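PDB 4U5R: RhCC from Rhodococcus jostii, which acts as a cofactor-independent oxygenase of the tautomerase superfamily. Local coordinates for the interface of chains A and B. Coordinates in Å, arbitrary orientation; residue numbers count along the deposited sequence, not the author numbering. Chains: chain A/B, RhCC.

Contact 1 and contact 2 lie about 29 Å apart, measured between the centres of their C-alpha atoms, and have no residue in common. In contact 1, helix 14-32 and strand 40-46 of chain A receive the loop and short strand 51-53 of chain B. Contact 2 sets the loop just ahead of strand 113-115 of chain A against helix 76-90 of chain B. The two patches thus use different elements of each chain and pin the same pair of subunits at separated points. The deposited assembly holds three copies, and trimers of beta-alpha-beta subunits are familiar in the tautomerase superfamily, so both patches probably recur around the ring.

Contact 1: the interface of chains A and B. Residues chain A 14, 17-18, 21, 43; chain B 49-50, 52.
B:Tyr52 swings its ring toward chain A with CG anti to the carbonyl carbon (chi1 -75°), while A:Lys17 starts out alongside its own backbone N and then bends at chi3 (-97°), which turns its amine onto the B:Glu49 carbonyl. This is a subunit contact of the tautomerase superfamily: helix 14-32 and strand 40-46 of chain A meet in a corner, and strand 51-53 of chain B, with the loop before it, lays its tyrosine there.

The tyrosine turns one face to this corner, and both the helix and the strand meet it on that side. A:Lys17 crosses the ring at about a right angle and rests CB 3.5 Å from CZ of B:Tyr52, the carbon that carries the phenol hydroxyl. The backbone of A:Glu18 comes close to CE2, and the carbonyl oxygen of A:Lys17 lies above the outer part of the same face. A:Ser21 packs near the base of the ring, its CB 3.6 Å from CB of B:Tyr52. Its hydroxyl OG sits off the CD2 corner, 3.3 Å from CD2 of B:Tyr52 and on the contact side of the ring, while giving a hydrogen bond within its own helix to O of A:Lys17 at 2.8 Å.

At the CD1 margin of that face comes A:Phe43, perpendicular to the tyrosine, its CD2/CE2 edge pointing at the tyrosine face and the ring centroids 5.5 Å apart. CD2 of A:Phe43 approaches CD1 of B:Tyr52 to 3.7 Å. The phenylalanine also has a lysine methylene on one face, CG of A:Lys17 sitting over the ring centre, so the lysine stem touches both aromatic rings.

Two backbone carbonyl oxygens of chain B, lying in plane at the edge of the B:Tyr52 ring, accept bonds from chain A. NZ of A:Lys17 donates to O of B:Glu49 at 2.8 Å, reaching it tilted 23° from the carbonyl plane. One residue further along chain B, O of B:Thr50 takes an almost linear hydrogen bond from the amide N of A:Phe43 at 2.9 Å, tying the incoming loop to strand 40-46.

Contact 2: the interface of chains A and B. Residues chain A 109, 111-112; chain B 73, 79.
One face of the B:Arg79 guanidinium carries the isopropyl end of A:Leu112: CD1 lies over the NH2 part, 3.3 Å from NH2 of B:Arg79, and CD2 stands farther off, 3.9 Å above the plane. Around the edge, in plane, sit the carboxylate carbon of A:Asp111, CB of A:Pro109 and the carbonyl carbon of B:Met73. This is a second subunit contact of the tautomerase-family protein, an arginine-carboxylate salt bridge between helix 76-90 of chain B and a loop of chain A.

NE and NH2 of the arginine pair with the two carboxylate oxygens of A:Asp111. NE donates to OD2 of A:Asp111 at 2.8 Å, and NH2 donates to OD1 of the same residue at 3.0 Å. OD1 offers its syn lone pair, whereas OD2 is met on its syn side but 32° out of the carboxylate plane; the two flat groups are turned 30° against each other. The aspartate presents both oxygens from a chi1 of 61°, CG lodged between its backbone N and carbonyl carbon.

Behind the salt bridge, NH1 of B:Arg79 donates to O of B:Met73 at 2.9 Å, so a carbonyl of its own chain helps fix how the guanidinium is rotated. Carbon contacts fill in beside the charges: CD2 of A:Leu112 meets CB of B:Arg79 at 3.8 Å and the terminal methyl CE of B:Met73 at 3.9 Å. A leucine in place of B:Arg79 would probably leave the A:Asp111 carboxylate without its charged mate and the B:Met73 carbonyl without this donor.

Contact 1: the interface of chains A and B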
ATOM      1  N   PRO A  14      13.915 -18.234  -9.422  1.00 15.37           N
ATOM      2  CA  PRO A  14      13.970 -18.342  -7.960  1.00 13.79           C
ATOM      3  C   PRO A  14      15.357 -17.994  -7.412  1.00 15.87           C
ATOM      4  O   PRO A  14      15.445 -17.354  -6.371  1.00 13.80           O
ATOM      5  CB  PRO A  14      13.609 -19.814  -7.699  1.00 14.54           C
ATOM      6  CG  PRO A  14      12.715 -20.157  -8.871  1.00 14.47           C
ATOM      7  CD  PRO A  14      13.342 -19.447 -10.043  1.00 15.77           C
ATOM      8  N   LYS A  17      15.576 -14.246  -7.203  1.00 13.84           N
ATOM      9  CA  LYS A  17      14.748 -13.726  -6.128  1.00 12.88           C
ATOM     10  C   LYS A  17      15.405 -13.973  -4.778  1.00 11.77           C
ATOM     11  O   LYS A  17      15.338 -13.129  -3.878  1.00 11.86           O
ATOM     12  CB  LYS A  17      13.353 -14.354  -6.186  1.00 12.21           C
ATOM     13  CG  LYS A  17      12.550 -13.904  -7.400  1.00 14.06           C
ATOM     14  CD  LYS A  17      11.111 -14.395  -7.380  1.00 18.13           C
ATOM     15  CE  LYS A  17      10.949 -15.650  -8.200  1.00 23.80           C
ATOM     16  NZ  LYS A  17       9.511 -15.864  -8.543  1.00 22.27           N
ATOM     17  N   GLU A  18      16.045 -15.132  -4.637  1.00 14.57           N
ATOM     18  CA  GLU A  18      16.785 -15.436  -3.424  1.00 13.30           C
ATOM     19  C   GLU A  18      17.923 -14.445  -3.269  1.00 13.90           C
ATOM     20  O   GLU A  18      18.094 -13.839  -2.217  1.00 12.23           O
ATOM     21  CB  GLU A  18      17.333 -16.862  -3.451  1.00 14.89           C
ATOM     22  CG  GLU A  18      17.937 -17.282  -2.123  1.00 14.79           C
ATOM     23  CD  GLU A  18      18.244 -18.757  -2.077  1.00 19.83           C
ATOM     24  OE1 GLU A  18      19.193 -19.190  -2.764  1.00 35.99           O
ATOM     25  OE2 GLU A  18      17.522 -19.483  -1.368  1.00 26.38           O
ATOM     26  N   SER A  21      16.496 -10.849  -2.687  1.00 11.48           N
ATOM     27  CA  SER A  21      15.842 -10.686  -1.391  1.00 10.41           C
ATOM     28  C   SER A  21      16.893 -10.803  -0.295  1.00 10.84           C
ATOM     29  O   SER A  21      16.765 -10.154   0.740  1.00 10.43           O
ATOM     30  CB  SER A  21      14.711 -11.697  -1.180  1.00 12.77           C
ATOM     31  OG  SER A  21      15.188 -13.020  -1.134  1.00 14.12           O
ATOM     32  N   PHE A  43       7.393 -10.848  -4.563  1.00 12.38           N
ATOM     33  CA  PHE A  43       7.579 -10.672  -5.997  1.00 10.12           C
ATOM     34  C   PHE A  43       6.272 -10.882  -6.744  1.00 12.30           C
ATOM     35  O   PHE A  43       5.657 -11.944  -6.664  1.00 14.41           O
ATOM     36  CB  PHE A  43       8.652 -11.630  -6.529  1.00 12.12           C
ATOM     37  CG  PHE A  43      10.045 -11.318  -6.042  1.00 10.58           C
ATOM     38  CD1 PHE A  43      10.834 -10.420  -6.725  1.00 10.76           C
ATOM     39  CD2 PHE A  43      10.564 -11.944  -4.919  1.00 12.62           C
ATOM     40  CE1 PHE A  43      12.104 -10.118  -6.285  1.00 12.81           C
ATOM     41  CE2 PHE A  43      11.832 -11.651  -4.478  1.00 10.92           C
ATOM     42  CZ  PHE A  43      12.614 -10.739  -5.172  1.00 13.29           C
TER
ATOM     43  N   GLU B  49       7.793 -19.731  -4.211  1.00 18.00           N
ATOM     44  CA  GLU B  49       8.960 -18.935  -4.594  1.00 20.57           C
ATOM     45  C   GLU B  49       8.590 -17.515  -5.030  1.00 15.88           C
ATOM     46  O   GLU B  49       9.194 -16.957  -5.948  1.00 15.41           O
ATOM     47  CB  GLU B  49       9.755 -19.633  -5.706  1.00 23.07           C
ATOM     48  CG  GLU B  49       9.997 -21.118  -5.465  1.00 27.65           C
ATOM     49  CD  GLU B  49      10.627 -21.402  -4.116  1.00 41.53           C
ATOM     50  OE1 GLU B  49      11.758 -20.931  -3.881  1.00 34.66           O
ATOM     51  OE2 GLU B  49       9.991 -22.099  -3.295  1.00 30.35           O
ATOM     52  N   THR B  50       7.606 -16.919  -4.362  1.00 15.99           N
ATOM     53  CA  THR B  50       7.318 -15.498  -4.577  1.00 12.96           C
ATOM     54  C   THR B  50       7.329 -14.676  -3.285  1.00 14.01           C
ATOM     55  O   THR B  50       7.453 -13.457  -3.340  1.00 15.15           O
ATOM     56  CB  THR B  50       5.959 -15.282  -5.303  1.00 14.29           C
ATOM     57  OG1 THR B  50       4.867 -15.741  -4.494  1.00 13.42           O
ATOM     58  CG2 THR B  50       5.946 -16.011  -6.651  1.00 13.03           C
ATOM     59  N   TYR B  52       9.445 -13.986  -0.044  1.00 12.04           N
ATOM     60  CA  TYR B  52      10.772 -14.212   0.524  1.00 12.00           C
ATOM     61  C   TYR B  52      10.892 -13.528   1.877  1.00  9.81           C
ATOM     62  O   TYR B  52      10.727 -12.316   1.983  1.00 12.33           O
ATOM     63  CB  TYR B  52      11.864 -13.729  -0.447  1.00 13.87           C
ATOM     64  CG  TYR B  52      12.030 -14.692  -1.592  1.00 10.06           C
ATOM     65  CD1 TYR B  52      11.066 -14.777  -2.584  1.00 12.88           C
ATOM     66  CD2 TYR B  52      13.110 -15.567  -1.642  1.00 12.26           C
ATOM     67  CE1 TYR B  52      11.175 -15.678  -3.608  1.00 12.62           C
ATOM     68  CE2 TYR B  52      13.228 -16.488  -2.673  1.00 13.31           C
ATOM     69  CZ  TYR B  52      12.249 -16.534  -3.652  1.00 12.55           C
ATOM     70  OH  TYR B  52      12.340 -17.433  -4.691  1.00 15.00           O
TER

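Contact 2: the interface of chains A and B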
ATOM      1  N   PRO A 109       2.937   3.314  11.289  1.00 14.97           N
ATOM      2  CA  PRO A 109       3.142   3.425  12.740  1.00 12.76           C
ATOM      3  C   PRO A 109       3.647   2.156  13.412  1.00 13.17           C
ATOM      4  O   PRO A 109       3.087   1.088  13.222  1.00 14.00           O
ATOM      5  CB  PRO A 109       1.740   3.768  13.259  1.00 15.29           C
ATOM      6  CG  PRO A 109       1.024   4.326  12.098  1.00 18.84           C
ATOM      7  CD  PRO A 109       1.529   3.552  10.927  1.00 16.75           C
ATOM      8  N   ASP A 111       3.412   1.084  16.383  1.00 15.09           N
ATOM      9  CA  ASP A 111       2.553   0.462  17.381  1.00 14.79           C
ATOM     10  C   ASP A 111       1.355  -0.248  16.771  1.00 15.23           C
ATOM     11  O   ASP A 111       0.542  -0.819  17.494  1.00 17.48           O
ATOM     12  CB  ASP A 111       2.089   1.501  18.422  1.00 19.49           C
ATOM     13  CG  ASP A 111       1.273   2.643  17.826  1.00 18.94           C
ATOM     14  OD1 ASP A 111       1.275   2.851  16.590  1.00 20.09           O
ATOM     15  OD2 ASP A 111       0.628   3.365  18.622  1.00 21.16           O
ATOM     16  N   LEU A 112       1.248  -0.233  15.443  1.00 12.75           N
ATOM     17  CA  LEU A 112       0.159  -0.949  14.792  1.00 13.28           C
ATOM     18  C   LEU A 112       0.738  -2.082  13.976  1.00 13.73           C
ATOM     19  O   LEU A 112       0.479  -2.189  12.782  1.00 12.35           O
ATOM     20  CB  LEU A 112      -0.668  -0.023  13.897  1.00 16.60           C
ATOM     21  CG  LEU A 112      -1.330   1.168  14.601  1.00 15.09           C
ATOM     22  CD1 LEU A 112      -2.004   2.102  13.600  1.00 16.26           C
ATOM     23  CD2 LEU A 112      -2.331   0.670  15.631  1.00 15.86           C
TER
ATOM     24  N   MET B  73      -7.459   6.190  15.244  1.00 22.62           N
ATOM     25  CA  MET B  73      -7.355   5.619  16.579  1.00 18.90           C
ATOM     26  C   MET B  73      -6.419   6.495  17.398  1.00 19.71           C
ATOM     27  O   MET B  73      -5.217   6.545  17.134  1.00 21.50           O
ATOM     28  CB  MET B  73      -6.856   4.176  16.513  1.00 16.21           C
ATOM     29  CG  MET B  73      -7.819   3.239  15.812  1.00 17.73           C
ATOM     30  SD  MET B  73      -7.180   1.565  15.613  1.00 19.16           S
ATOM     31  CE  MET B  73      -5.836   1.834  14.464  1.00 21.55           C
ATOM     32  N   ARG B  79      -5.631   1.642  20.138  1.00 18.61           N
ATOM     33  CA  ARG B  79      -4.723   1.089  19.132  1.00 17.30           C
ATOM     34  C   ARG B  79      -4.271  -0.325  19.489  1.00 16.00           C
ATOM     35  O   ARG B  79      -4.259  -1.211  18.629  1.00 16.06           O
ATOM     36  CB  ARG B  79      -3.517   2.013  18.953  1.00 17.07           C
ATOM     37  CG  ARG B  79      -3.902   3.356  18.357  1.00 16.84           C
ATOM     38  CD  ARG B  79      -2.811   4.412  18.513  1.00 20.62           C
ATOM     39  NE  ARG B  79      -1.755   4.277  17.518  1.00 20.73           N
ATOM     40  CZ  ARG B  79      -1.832   4.758  16.280  1.00 18.71           C
ATOM     41  NH1 ARG B  79      -2.924   5.402  15.878  1.00 17.53           N
ATOM     42  NH2 ARG B  79      -0.821   4.585  15.444  1.00 17.09           N
TER